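Local coordinates for Two-component system sensor histidine kinase (Bacteroides thetaiotaomicron, PDB 3VA6), which probably acts as a membrane-bound hybrid sensor histidine kinase and transcription regulator, this chain being its extracellular part of beta-propellers and a beta-sandwich, at residues A[316-321]-A[356-361]; A[521-526]-A[562-567]; A[725-730]-A[737-742]. All coordinates share one frame; numbering follows the deposited sequence.

The three contacts come one after another along the chain and do not touch. Interactions 1 and 2 lie in the same propeller, built between residues 310 and 623, with centres 28 Å apart: interaction 1 is at the outer strand 359-361 of one blade, and interaction 2 lies between the first strands of two later, neighbouring blades. Interaction 3 belongs to the Y_Y_Y beta-sandwich that follows, its centre 27 Å from interaction 1 and 38 Å from interaction 2. Between interactions 1 and 3 the nearest atoms are about 9 Å apart, and a salt bridge from R738 to D350, whose carbonyl oxygen weakly accepts a bond from H356, ties sandwich to propeller beside both.

Interaction 1 of 3, residues A[316-321]-A[356-361]; sequences QITGTG and HDAIWY
I317 meets H356 from above: its CD1 methyl stands 3.4 Å from the centroid of the imidazole, 17° off the ring normal, which is the geometry of a CH-pi contact. The torsions of I317 explain the approach. CG1 lies beside the backbone N (chi1 -63°), and a second turn of -65° folds CD1 over the ring, so that the two side chains cross at about a right angle. The other branch, CG2, packs instead on the A358 methyl, with CG2 to CB at 3.9 Å. Q316 O comes within 3.0 Å of H356 NE2, but the angle is too poor for a hydrogen bond; on its other nitrogen, ND1, the imidazole has weak bonds to the carbonyl oxygens of T349 and D350.

H356, A358 and W360 all direct their CB toward 316-321, whereas D357 and I359 direct theirs away; the loop 356-358 and the start of strand 359-361 thus present these three side chains on one side. W360 carries its indole CG anti to the backbone N, which brings CE3 to 3.8 Å from T318 OG1; the indole N-H is spent elsewhere, on N343 O. Strand 359-361 is the last strand of a four-stranded blade, and 316-321 belongs to the loop leading from the closing blade into this one, an arrangement typical of a beta-propeller.

Interaction 2 of 3, residues A[521-526]-A[562-567]; sequences YLLCDE and LSMTCV
Y521 lies flat against the strand that bears M564, offering one ring face to both backbone and side chain. M564 N sits 3.5 Å above the ring plane, toward the rim, while M564 CG is 4.0 Å from the ring centroid and 26° off the normal, a CH-pi contact on the same face. The two side chains run past each other in opposite directions. M564 then bends at its last torsion (chi3 -49°), which returns the terminal methyl to the tyrosine: CE reaches Y521 CD1 at 3.5 Å. Its sulfur stands obliquely, with SD 5.0 Å from the centroid, a Met-aromatic contact at longer range than that of the carbons.

L523, two residues on, divides its methyls between two partners. CD2 packs on M564 CB at 3.6 Å, crossing that side chain at a slant, and CD1 faces C566 SG at 3.7 Å. The same sulfur touches D525 CB, so one sulfur meets both a leucine methyl and an aspartate methylene; the carboxylate of D525 is held elsewhere, by a salt bridge to R584 and a hydrogen bond from W531 NE1. An alanine in place of Y521 would remove the ring on which M564 rests and would probably open a gap there, with the methionine tip set free to turn.

The strand axes are 7.8 Å apart and run nearly parallel, at 11°, farther apart than hydrogen-bonded neighbours in one sheet. The two strands are therefore joined by side chains packing on side chains and on the facing backbone, and not by sheet pairing. Strands 521-524 and 561-567 begin successive blades, and this face-to-face packing of blade sheets is typical of a seven-bladed beta-propeller.

Interaction 3 of 3, residues A[725-730]-A[737-742]; sequences IISKLE and NRPHIL
A beta hairpin of the Y_Y_Y domain, part of the beta-sandwich beyond the propellers, brings strand 720-728 alongside strand 740-746. The local axes are antiparallel (169°) and 4.9 Å apart, as expected within one sheet. I726 and H740 form the hydrogen-bonded pair: I726 N donates to H740 O at 2.9 Å and a nearly straight 171°, and H740 N returns a bond to I726 O at 2.8 Å, more bent at 143°. The side chains of this pair share the sheet face that packs on L638 of the opposing sheet, consistent with the interior of the sandwich.

I725 and I741, the adjoining non-hydrogen-bonded pair, project from the other face and lie side by side, pointing the same way, with CG1 to CG1 at 4.1 Å. Before the strand, P739 packs along I725 and also approaches S727, whose OG is hydrogen-bonded to S736 O in the hairpin loop. Because I725 CG2 lies anti to the backbone N, with CG1 placed beside that nitrogen, the two branches separate: CG1 serves I741, and CG2 reaches P739 CB at 3.4 Å.

Interaction 1 of 3, residues A[316-321]-A[356-361]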
ATOM      1  N   GLN A 316       0.969   2.370  -8.728  1.00 94.75           N
ATOM      2  CA  GLN A 316       1.688   1.123  -8.506  1.00 96.75           C
ATOM      3  C   GLN A 316       1.572   0.184  -9.710  1.00 94.27           C
ATOM      4  O   GLN A 316       2.459  -0.639  -9.927  1.00 96.58           O
ATOM      5  CB  GLN A 316       1.182   0.417  -7.245  1.00 97.13           C
ATOM      6  CG  GLN A 316       2.119  -0.670  -6.740  1.00100.83           C
ATOM      7  CD  GLN A 316       1.625  -1.329  -5.474  1.00101.80           C
ATOM      8  OE1 GLN A 316       1.501  -0.687  -4.434  1.00103.67           O
ATOM      9  NE2 GLN A 316       1.345  -2.622  -5.552  1.00100.94           N
ATOM     10  N   ILE A 317       0.489   0.309 -10.485  1.00 90.02           N
ATOM     11  CA  ILE A 317       0.268  -0.526 -11.666  1.00 87.77           C
ATOM     12  C   ILE A 317       0.888   0.096 -12.922  1.00 88.37           C
ATOM     13  O   ILE A 317       1.480  -0.609 -13.740  1.00 89.20           O
ATOM     14  CB  ILE A 317      -1.230  -0.797 -11.878  1.00 83.47           C
ATOM     15  CG1 ILE A 317      -1.804  -1.590 -10.705  1.00 83.37           C
ATOM     16  CG2 ILE A 317      -1.471  -1.575 -13.162  1.00 81.52           C
ATOM     17  CD1 ILE A 317      -1.243  -2.987 -10.572  1.00 85.10           C
ATOM     18  N   THR A 318       0.723   1.409 -13.073  1.00 88.25           N
ATOM     19  CA  THR A 318       1.512   2.229 -14.007  1.00 90.24           C
ATOM     20  C   THR A 318       1.663   3.559 -13.324  1.00 92.17           C
ATOM     21  O   THR A 318       0.650   4.227 -13.032  1.00 89.95           O
ATOM     22  CB  THR A 318       0.784   2.645 -15.275  1.00 87.55           C
ATOM     23  OG1 THR A 318      -0.574   2.992 -14.946  1.00 84.23           O
ATOM     24  CG2 THR A 318       0.873   1.574 -16.385  1.00 86.62           C
ATOM     25  N   GLY A 319       2.896   3.963 -13.080  1.00 96.61           N
ATOM     26  CA  GLY A 319       3.135   5.229 -12.407  1.00 99.19           C
ATOM     27  C   GLY A 319       4.021   6.068 -13.278  1.00102.33           C
ATOM     28  O   GLY A 319       5.208   5.766 -13.336  1.00106.18           O
ATOM     29  N   THR A 320       3.521   7.084 -13.999  1.00101.31           N
ATOM     30  CA  THR A 320       2.105   7.536 -14.169  1.00 97.17           C
ATOM     31  C   THR A 320       1.273   7.822 -12.928  1.00 95.88           C
ATOM     32  O   THR A 320       0.818   6.923 -12.240  1.00 93.95           O
ATOM     33  CB  THR A 320       1.291   6.627 -15.115  1.00 92.95           C
ATOM     34  OG1 THR A 320       2.180   5.923 -15.997  1.00 94.42           O
ATOM     35  CG2 THR A 320       0.301   7.461 -15.936  1.00 90.81           C
ATOM     36  N   GLY A 321       1.040   9.102 -12.684  1.00 97.23           N
ATOM     37  CA  GLY A 321       0.213   9.532 -11.566  1.00 96.45           C
ATOM     38  C   GLY A 321      -1.178   9.929 -12.013  1.00 92.82           C
ATOM     39  O   GLY A 321      -1.882  10.618 -11.284  1.00 92.78           O
ATOM     40  N   HIS A 356       3.643  -5.442 -14.021  1.00 96.28           N
ATOM     41  CA  HIS A 356       2.228  -5.433 -14.467  1.00 91.38           C
ATOM     42  C   HIS A 356       2.002  -5.293 -15.972  1.00 89.55           C
ATOM     43  O   HIS A 356       0.873  -5.491 -16.441  1.00 86.10           O
ATOM     44  CB  HIS A 356       1.434  -4.327 -13.731  1.00 89.24           C
ATOM     45  CG  HIS A 356       1.744  -4.214 -12.243  1.00 91.67           C
ATOM     46  ND1 HIS A 356       1.229  -5.054 -11.326  1.00 91.58           N
ATOM     47  CD2 HIS A 356       2.544  -3.312 -11.535  1.00 94.76           C
ATOM     48  CE1 HIS A 356       1.674  -4.714 -10.098  1.00 94.46           C
ATOM     49  NE2 HIS A 356       2.474  -3.646 -10.224  1.00 96.39           N
ATOM     50  N   ASP A 357       3.057  -4.942 -16.726  1.00 92.24           N
ATOM     51  CA  ASP A 357       2.997  -4.585 -18.170  1.00 91.38           C
ATOM     52  C   ASP A 357       1.653  -4.002 -18.589  1.00 87.11           C
ATOM     53  O   ASP A 357       0.984  -4.436 -19.535  1.00 85.19           O
ATOM     54  CB  ASP A 357       3.455  -5.742 -19.064  1.00 92.98           C
ATOM     55  CG  ASP A 357       2.834  -7.058 -18.658  1.00 91.76           C
ATOM     56  OD1 ASP A 357       3.564  -7.910 -18.084  1.00 94.77           O
ATOM     57  OD2 ASP A 357       1.606  -7.219 -18.893  1.00 88.16           O
ATOM     58  N   ALA A 358       1.305  -2.965 -17.850  1.00 86.17           N
ATOM     59  CA  ALA A 358       0.042  -2.298 -17.982  1.00 82.66           C
ATOM     60  C   ALA A 358      -0.037  -1.523 -19.289  1.00 82.39           C
ATOM     61  O   ALA A 358       0.967  -1.001 -19.780  1.00 85.24           O
ATOM     62  CB  ALA A 358      -0.188  -1.380 -16.794  1.00 82.50           C
ATOM     63  N   ILE A 359      -1.238  -1.516 -19.864  1.00 79.39           N
ATOM     64  CA  ILE A 359      -1.577  -0.659 -20.985  1.00 79.02           C
ATOM     65  C   ILE A 359      -2.835   0.085 -20.616  1.00 76.36           C
ATOM     66  O   ILE A 359      -3.778  -0.521 -20.153  1.00 74.09           O
ATOM     67  CB  ILE A 359      -1.877  -1.432 -22.274  1.00 78.61           C
ATOM     68  CG1 ILE A 359      -0.682  -2.273 -22.704  1.00 81.49           C
ATOM     69  CG2 ILE A 359      -2.235  -0.464 -23.403  1.00 78.75           C
ATOM     70  CD1 ILE A 359      -1.026  -3.213 -23.856  1.00 81.26           C
ATOM     71  N   TRP A 360      -2.839   1.393 -20.856  1.00 77.07           N
ATOM     72  CA  TRP A 360      -3.939   2.266 -20.493  1.00 75.23           C
ATOM     73  C   TRP A 360      -4.542   2.875 -21.719  1.00 75.03           C
ATOM     74  O   TRP A 360      -3.982   3.827 -22.286  1.00 77.24           O
ATOM     75  CB  TRP A 360      -3.422   3.359 -19.572  1.00 76.89           C
ATOM     76  CG  TRP A 360      -4.495   4.133 -18.854  1.00 75.30           C
ATOM     77  CD1 TRP A 360      -5.818   4.340 -19.245  1.00 73.15           C
ATOM     78  CD2 TRP A 360      -4.356   4.847 -17.589  1.00 76.22           C
ATOM     79  NE1 TRP A 360      -6.482   5.097 -18.322  1.00 72.66           N
ATOM     80  CE2 TRP A 360      -5.666   5.432 -17.305  1.00 74.39           C
ATOM     81  CE3 TRP A 360      -3.330   5.034 -16.694  1.00 78.67           C
ATOM     82  CZ2 TRP A 360      -5.907   6.171 -16.165  1.00 74.95           C
ATOM     83  CZ3 TRP A 360      -3.578   5.781 -15.549  1.00 79.25           C
ATOM     84  CH2 TRP A 360      -4.842   6.337 -15.289  1.00 77.38           C
ATOM     85  N   TYR A 361      -5.704   2.351 -22.118  1.00 72.81           N
ATOM     86  CA  TYR A 361      -6.430   2.824 -23.299  1.00 72.82           C
ATOM     87  C   TYR A 361      -7.300   4.014 -22.956  1.00 72.33           C
ATOM     88  O   TYR A 361      -8.087   3.951 -22.016  1.00 70.56           O
ATOM     89  CB  TYR A 361      -7.334   1.724 -23.841  1.00 71.17           C
ATOM     90  CG  TYR A 361      -6.578   0.550 -24.365  1.00 72.02           C
ATOM     91  CD1 TYR A 361      -6.151  -0.456 -23.505  1.00 71.52           C
ATOM     92  CD2 TYR A 361      -6.260   0.451 -25.715  1.00 73.79           C
ATOM     93  CE1 TYR A 361      -5.433  -1.541 -23.977  1.00 72.72           C
ATOM     94  CE2 TYR A 361      -5.545  -0.635 -26.199  1.00 74.94           C
ATOM     95  CZ  TYR A 361      -5.138  -1.630 -25.321  1.00 74.37           C
ATOM     96  OH  TYR A 361      -4.439  -2.726 -25.756  1.00 75.83           O
TER

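Interaction 2 of 3, residues A[521-526]-A[562-567]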
ATOM      1  N   TYR A 521     -30.023  -0.828  -9.568  1.00 81.79           N
ATOM      2  CA  TYR A 521     -29.026  -1.879  -9.799  1.00 79.64           C
ATOM      3  C   TYR A 521     -29.654  -3.260 -10.038  1.00 81.35           C
ATOM      4  O   TYR A 521     -30.692  -3.584  -9.476  1.00 84.48           O
ATOM      5  CB  TYR A 521     -28.019  -1.955  -8.658  1.00 78.84           C
ATOM      6  CG  TYR A 521     -26.648  -2.452  -9.102  1.00 76.02           C
ATOM      7  CD1 TYR A 521     -26.399  -3.810  -9.294  1.00 76.03           C
ATOM      8  CD2 TYR A 521     -25.606  -1.569  -9.344  1.00 73.79           C
ATOM      9  CE1 TYR A 521     -25.154  -4.271  -9.704  1.00 73.88           C
ATOM     10  CE2 TYR A 521     -24.357  -2.026  -9.751  1.00 71.70           C
ATOM     11  CZ  TYR A 521     -24.141  -3.378  -9.924  1.00 71.75           C
ATOM     12  OH  TYR A 521     -22.923  -3.864 -10.317  1.00 70.11           O
ATOM     13  N   LEU A 522     -29.033  -4.054 -10.910  1.00 79.64           N
ATOM     14  CA  LEU A 522     -29.531  -5.389 -11.243  1.00 81.37           C
ATOM     15  C   LEU A 522     -28.417  -6.396 -11.457  1.00 79.63           C
ATOM     16  O   LEU A 522     -27.453  -6.119 -12.170  1.00 76.92           O
ATOM     17  CB  LEU A 522     -30.388  -5.335 -12.511  1.00 82.44           C
ATOM     18  CG  LEU A 522     -31.513  -6.366 -12.482  1.00 86.15           C
ATOM     19  CD1 LEU A 522     -31.276  -7.484 -13.492  1.00 86.07           C
ATOM     20  CD2 LEU A 522     -31.728  -6.919 -11.069  1.00 88.26           C
ATOM     21  N   LEU A 523     -28.540  -7.555 -10.828  1.00 81.58           N
ATOM     22  CA  LEU A 523     -27.652  -8.658 -11.153  1.00 80.74           C
ATOM     23  C   LEU A 523     -28.357  -9.990 -10.962  1.00 84.10           C
ATOM     24  O   LEU A 523     -29.295 -10.086 -10.174  1.00 87.06           O
ATOM     25  CB  LEU A 523     -26.341  -8.593 -10.353  1.00 79.03           C
ATOM     26  CG  LEU A 523     -26.310  -8.860  -8.844  1.00 81.07           C
ATOM     27  CD1 LEU A 523     -26.519 -10.336  -8.547  1.00 83.86           C
ATOM     28  CD2 LEU A 523     -24.976  -8.406  -8.273  1.00 79.16           C
ATOM     29  N   CYS A 524     -27.924 -10.992 -11.729  1.00 83.97           N
ATOM     30  CA  CYS A 524     -28.384 -12.366 -11.577  1.00 87.30           C
ATOM     31  C   CYS A 524     -27.283 -13.162 -10.893  1.00 87.15           C
ATOM     32  O   CYS A 524     -26.103 -12.952 -11.176  1.00 84.31           O
ATOM     33  CB  CYS A 524     -28.708 -12.967 -12.957  1.00 87.95           C
ATOM     34  SG  CYS A 524     -29.442 -14.616 -12.895  1.00 92.81           S
ATOM     35  N   ASP A 525     -27.655 -14.058  -9.986  1.00 90.61           N
ATOM     36  CA  ASP A 525     -26.668 -14.891  -9.298  1.00 91.30           C
ATOM     37  C   ASP A 525     -26.524 -16.256  -9.985  1.00 93.14           C
ATOM     38  O   ASP A 525     -27.204 -16.552 -10.972  1.00 93.95           O
ATOM     39  CB  ASP A 525     -26.993 -15.023  -7.790  1.00 94.35           C
ATOM     40  CG  ASP A 525     -28.203 -15.910  -7.502  1.00 99.15           C
ATOM     41  OD1 ASP A 525     -28.665 -16.621  -8.408  1.00100.40           O
ATOM     42  OD2 ASP A 525     -28.686 -15.912  -6.345  1.00102.10           O
ATOM     43  N   GLU A 526     -25.625 -17.075  -9.454  1.00 94.18           N
ATOM     44  CA  GLU A 526     -25.340 -18.377 -10.032  1.00 96.17           C
ATOM     45  C   GLU A 526     -26.521 -19.353  -9.976  1.00100.88           C
ATOM     46  O   GLU A 526     -26.521 -20.345 -10.700  1.00102.70           O
ATOM     47  CB  GLU A 526     -24.090 -18.998  -9.386  1.00 96.75           C
ATOM     48  CG  GLU A 526     -24.146 -19.214  -7.874  1.00 99.75           C
ATOM     49  CD  GLU A 526     -23.227 -20.332  -7.398  1.00102.46           C
ATOM     50  OE1 GLU A 526     -22.337 -20.763  -8.158  1.00101.32           O
ATOM     51  OE2 GLU A 526     -23.413 -20.820  -6.264  1.00106.23           O
ATOM     52  N   LEU A 562     -23.862   1.863  -4.784  1.00 77.75           N
ATOM     53  CA  LEU A 562     -22.855   2.122  -5.770  1.00 75.10           C
ATOM     54  C   LEU A 562     -22.557   0.874  -6.602  1.00 73.35           C
ATOM     55  O   LEU A 562     -22.331   0.975  -7.835  1.00 71.41           O
ATOM     56  CB  LEU A 562     -21.591   2.616  -5.091  1.00 75.27           C
ATOM     57  CG  LEU A 562     -21.731   3.941  -4.366  1.00 77.13           C
ATOM     58  CD1 LEU A 562     -20.543   4.145  -3.439  1.00 78.21           C
ATOM     59  CD2 LEU A 562     -21.837   5.072  -5.373  1.00 76.11           C
ATOM     60  N   SER A 563     -22.544  -0.300  -5.958  1.00 74.37           N
ATOM     61  CA  SER A 563     -22.160  -1.540  -6.662  1.00 73.13           C
ATOM     62  C   SER A 563     -22.547  -2.834  -5.938  1.00 75.12           C
ATOM     63  O   SER A 563     -22.583  -2.876  -4.712  1.00 77.34           O
ATOM     64  CB  SER A 563     -20.660  -1.532  -6.924  1.00 71.56           C
ATOM     65  OG  SER A 563     -20.216  -2.796  -7.337  1.00 71.07           O
ATOM     66  N   MET A 564     -22.860  -3.874  -6.708  1.00 74.74           N
ATOM     67  CA  MET A 564     -23.211  -5.189  -6.158  1.00 76.91           C
ATOM     68  C   MET A 564     -22.477  -6.289  -6.920  1.00 75.84           C
ATOM     69  O   MET A 564     -22.382  -6.225  -8.139  1.00 73.86           O
ATOM     70  CB  MET A 564     -24.725  -5.456  -6.272  1.00 78.81           C
ATOM     71  CG  MET A 564     -25.646  -4.318  -5.830  1.00 79.98           C
ATOM     72  SD  MET A 564     -27.321  -4.842  -5.376  1.00 83.89           S
ATOM     73  CE  MET A 564     -27.678  -5.861  -6.817  1.00 83.08           C
ATOM     74  N   THR A 565     -21.982  -7.310  -6.215  1.00 77.55           N
ATOM     75  CA  THR A 565     -21.530  -8.541  -6.885  1.00 77.43           C
ATOM     76  C   THR A 565     -21.658  -9.760  -5.973  1.00 80.73           C
ATOM     77  O   THR A 565     -21.613  -9.639  -4.762  1.00 82.82           O
ATOM     78  CB  THR A 565     -20.076  -8.435  -7.406  1.00 75.37           C
ATOM     79  OG1 THR A 565     -19.872  -9.376  -8.469  1.00 74.79           O
ATOM     80  CG2 THR A 565     -19.074  -8.723  -6.293  1.00 77.07           C
ATOM     81  N   CYS A 566     -21.812 -10.926  -6.584  1.00 81.52           N
ATOM     82  CA  CYS A 566     -21.885 -12.196  -5.860  1.00 85.00           C
ATOM     83  C   CYS A 566     -20.520 -12.669  -5.431  1.00 85.55           C
ATOM     84  O   CYS A 566     -19.572 -12.605  -6.211  1.00 83.33           O
ATOM     85  CB  CYS A 566     -22.496 -13.279  -6.736  1.00 86.00           C
ATOM     86  SG  CYS A 566     -24.199 -12.907  -7.151  1.00 86.65           S
ATOM     87  N   VAL A 567     -20.445 -13.172  -4.199  1.00 88.97           N
ATOM     88  CA  VAL A 567     -19.239 -13.756  -3.637  1.00 90.67           C
ATOM     89  C   VAL A 567     -19.682 -15.017  -2.886  1.00 95.29           C
ATOM     90  O   VAL A 567     -20.187 -14.950  -1.765  1.00 98.22           O
ATOM     91  CB  VAL A 567     -18.512 -12.760  -2.707  1.00 90.65           C
ATOM     92  CG1 VAL A 567     -17.182 -13.313  -2.233  1.00 92.59           C
ATOM     93  CG2 VAL A 567     -18.279 -11.435  -3.406  1.00 86.60           C
TER

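Interaction 3 of 3, residues A[725-730]-A[737-742]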
ATOM      1  N   ILE A 725      16.661 -23.449  -2.295  1.00 61.74           N
ATOM      2  CA  ILE A 725      15.408 -22.863  -2.746  1.00 62.25           C
ATOM      3  C   ILE A 725      14.488 -22.661  -1.551  1.00 61.89           C
ATOM      4  O   ILE A 725      14.203 -23.612  -0.840  1.00 62.42           O
ATOM      5  CB  ILE A 725      14.756 -23.771  -3.790  1.00 64.11           C
ATOM      6  CG1 ILE A 725      15.627 -23.827  -5.071  1.00 64.82           C
ATOM      7  CG2 ILE A 725      13.356 -23.276  -4.120  1.00 65.08           C
ATOM      8  CD1 ILE A 725      15.573 -25.140  -5.819  1.00 66.66           C
ATOM      9  N   ILE A 726      14.073 -21.425  -1.276  1.00 61.22           N
ATOM     10  CA  ILE A 726      13.150 -21.178  -0.165  1.00 61.19           C
ATOM     11  C   ILE A 726      11.836 -20.672  -0.706  1.00 62.28           C
ATOM     12  O   ILE A 726      11.806 -19.826  -1.586  1.00 62.41           O
ATOM     13  CB  ILE A 726      13.677 -20.136   0.838  1.00 59.87           C
ATOM     14  CG1 ILE A 726      14.971 -20.620   1.484  1.00 59.16           C
ATOM     15  CG2 ILE A 726      12.624 -19.847   1.894  1.00 60.23           C
ATOM     16  CD1 ILE A 726      15.549 -19.623   2.453  1.00 58.24           C
ATOM     17  N   SER A 727      10.747 -21.173  -0.140  1.00 63.36           N
ATOM     18  CA  SER A 727       9.413 -20.840  -0.596  1.00 64.88           C
ATOM     19  C   SER A 727       8.475 -20.624   0.571  1.00 65.38           C
ATOM     20  O   SER A 727       8.586 -21.283   1.601  1.00 65.34           O
ATOM     21  CB  SER A 727       8.882 -21.961  -1.475  1.00 66.79           C
ATOM     22  OG  SER A 727       8.664 -21.518  -2.799  1.00 67.75           O
ATOM     23  N   LYS A 728       7.542 -19.698   0.393  1.00 66.18           N
ATOM     24  CA  LYS A 728       6.524 -19.429   1.396  1.00 67.12           C
ATOM     25  C   LYS A 728       5.401 -20.417   1.190  1.00 69.53           C
ATOM     26  O   LYS A 728       4.978 -20.678   0.065  1.00 70.89           O
ATOM     27  CB  LYS A 728       6.045 -17.966   1.311  1.00 67.18           C
ATOM     28  CG  LYS A 728       4.541 -17.750   1.308  1.00 69.53           C
ATOM     29  CD  LYS A 728       4.024 -16.922   2.479  1.00 69.73           C
ATOM     30  CE  LYS A 728       2.573 -16.480   2.219  1.00 72.30           C
ATOM     31  NZ  LYS A 728       2.386 -15.600   1.011  1.00 72.91           N
ATOM     32  N   LEU A 729       4.944 -20.995   2.283  1.00 70.40           N
ATOM     33  CA  LEU A 729       3.796 -21.856   2.218  1.00 73.11           C
ATOM     34  C   LEU A 729       2.589 -20.990   1.895  1.00 74.79           C
ATOM     35  O   LEU A 729       2.223 -20.104   2.671  1.00 74.70           O
ATOM     36  CB  LEU A 729       3.608 -22.645   3.518  1.00 74.02           C
ATOM     37  CG  LEU A 729       3.784 -24.168   3.431  1.00 75.24           C
ATOM     38  CD1 LEU A 729       4.783 -24.639   2.393  1.00 73.99           C
ATOM     39  CD2 LEU A 729       4.174 -24.685   4.803  1.00 75.25           C
ATOM     40  N   GLU A 730       1.981 -21.246   0.742  1.00 76.61           N
ATOM     41  CA  GLU A 730       0.802 -20.513   0.308  1.00 78.77           C
ATOM     42  C   GLU A 730      -0.382 -20.959   1.154  1.00 81.38           C
ATOM     43  O   GLU A 730      -0.342 -22.023   1.772  1.00 81.97           O
ATOM     44  CB  GLU A 730       0.540 -20.740  -1.187  1.00 80.42           C
ATOM     45  CG  GLU A 730       0.271 -19.460  -1.977  1.00 80.83           C
ATOM     46  CD  GLU A 730       1.490 -18.533  -2.071  1.00 77.78           C
ATOM     47  OE1 GLU A 730       2.263 -18.624  -3.039  1.00 77.12           O
ATOM     48  OE2 GLU A 730       1.689 -17.696  -1.183  1.00 76.30           O
ATOM     49  N   ASN A 737       5.596 -20.854  -6.107  1.00 75.53           N
ATOM     50  CA  ASN A 737       6.331 -21.109  -7.357  1.00 76.19           C
ATOM     51  C   ASN A 737       7.266 -19.926  -7.715  1.00 74.70           C
ATOM     52  O   ASN A 737       7.841 -19.883  -8.807  1.00 75.58           O
ATOM     53  CB  ASN A 737       5.345 -21.443  -8.493  1.00 79.80           C
ATOM     54  CG  ASN A 737       4.952 -22.928  -8.527  1.00 81.51           C
ATOM     55  OD1 ASN A 737       5.410 -23.730  -7.709  1.00 80.03           O
ATOM     56  ND2 ASN A 737       4.135 -23.312  -9.522  1.00 84.99           N
ATOM     57  N   ARG A 738       7.417 -18.987  -6.763  1.00 72.73           N
ATOM     58  CA  ARG A 738       8.367 -17.867  -6.845  1.00 71.22           C
ATOM     59  C   ARG A 738       9.253 -17.860  -5.601  1.00 68.39           C
ATOM     60  O   ARG A 738       9.172 -16.958  -4.759  1.00 67.30           O
ATOM     61  CB  ARG A 738       7.640 -16.519  -6.989  1.00 72.25           C
ATOM     62  CG  ARG A 738       7.053 -16.309  -8.380  1.00 75.31           C
ATOM     63  CD  ARG A 738       6.402 -14.940  -8.579  1.00 76.68           C
ATOM     64  NE  ARG A 738       5.742 -14.890  -9.897  1.00 80.17           N
ATOM     65  CZ  ARG A 738       4.897 -13.940 -10.312  1.00 82.57           C
ATOM     66  NH1 ARG A 738       4.590 -12.906  -9.516  1.00 81.78           N
ATOM     67  NH2 ARG A 738       4.344 -14.032 -11.524  1.00 86.08           N
ATOM     68  N   PRO A 739      10.113 -18.869  -5.484  1.00 67.48           N
ATOM     69  CA  PRO A 739      10.986 -18.997  -4.341  1.00 65.26           C
ATOM     70  C   PRO A 739      12.193 -18.099  -4.453  1.00 63.99           C
ATOM     71  O   PRO A 739      12.474 -17.578  -5.521  1.00 64.88           O
ATOM     72  CB  PRO A 739      11.435 -20.440  -4.438  1.00 65.47           C
ATOM     73  CG  PRO A 739      11.495 -20.695  -5.907  1.00 67.19           C
ATOM     74  CD  PRO A 739      10.413 -19.866  -6.527  1.00 68.81           C
ATOM     75  N   HIS A 740      12.911 -17.926  -3.358  1.00 62.25           N
ATOM     76  CA  HIS A 740      14.213 -17.284  -3.383  1.00 61.25           C
ATOM     77  C   HIS A 740      15.202 -18.358  -3.656  1.00 61.12           C
ATOM     78  O   HIS A 740      15.219 -19.381  -2.946  1.00 60.76           O
ATOM     79  CB  HIS A 740      14.513 -16.642  -2.028  1.00 59.86           C
ATOM     80  CG  HIS A 740      15.865 -15.965  -1.939  1.00 59.11           C
ATOM     81  ND1 HIS A 740      16.043 -14.668  -2.235  1.00 59.35           N
ATOM     82  CD2 HIS A 740      17.109 -16.450  -1.559  1.00 58.44           C
ATOM     83  CE1 HIS A 740      17.338 -14.330  -2.049  1.00 58.89           C
ATOM     84  NE2 HIS A 740      17.992 -15.419  -1.646  1.00 58.34           N
ATOM     85  N   ILE A 741      16.055 -18.142  -4.652  1.00 61.66           N
ATOM     86  CA  ILE A 741      17.039 -19.144  -5.056  1.00 61.91           C
ATOM     87  C   ILE A 741      18.474 -18.651  -4.909  1.00 61.29           C
ATOM     88  O   ILE A 741      18.843 -17.645  -5.505  1.00 61.79           O
ATOM     89  CB  ILE A 741      16.845 -19.543  -6.504  1.00 63.80           C
ATOM     90  CG1 ILE A 741      15.450 -20.122  -6.703  1.00 64.88           C
ATOM     91  CG2 ILE A 741      17.904 -20.562  -6.885  1.00 64.23           C
ATOM     92  CD1 ILE A 741      15.224 -20.708  -8.073  1.00 67.12           C
ATOM     93  N   LEU A 742      19.268 -19.358  -4.104  1.00 60.54           N
ATOM     94  CA  LEU A 742      20.693 -19.064  -3.902  1.00 60.30           C
ATOM     95  C   LEU A 742      21.536 -20.170  -4.530  1.00 61.26           C
ATOM     96  O   LEU A 742      21.545 -21.299  -4.021  1.00 61.19           O
ATOM     97  CB  LEU A 742      21.038 -18.999  -2.411  1.00 59.14           C
ATOM     98  CG  LEU A 742      22.513 -18.740  -2.075  1.00 59.21           C
ATOM     99  CD1 LEU A 742      22.869 -17.309  -2.397  1.00 59.41           C
ATOM    100  CD2 LEU A 742      22.876 -19.052  -0.639  1.00 58.63           C
TER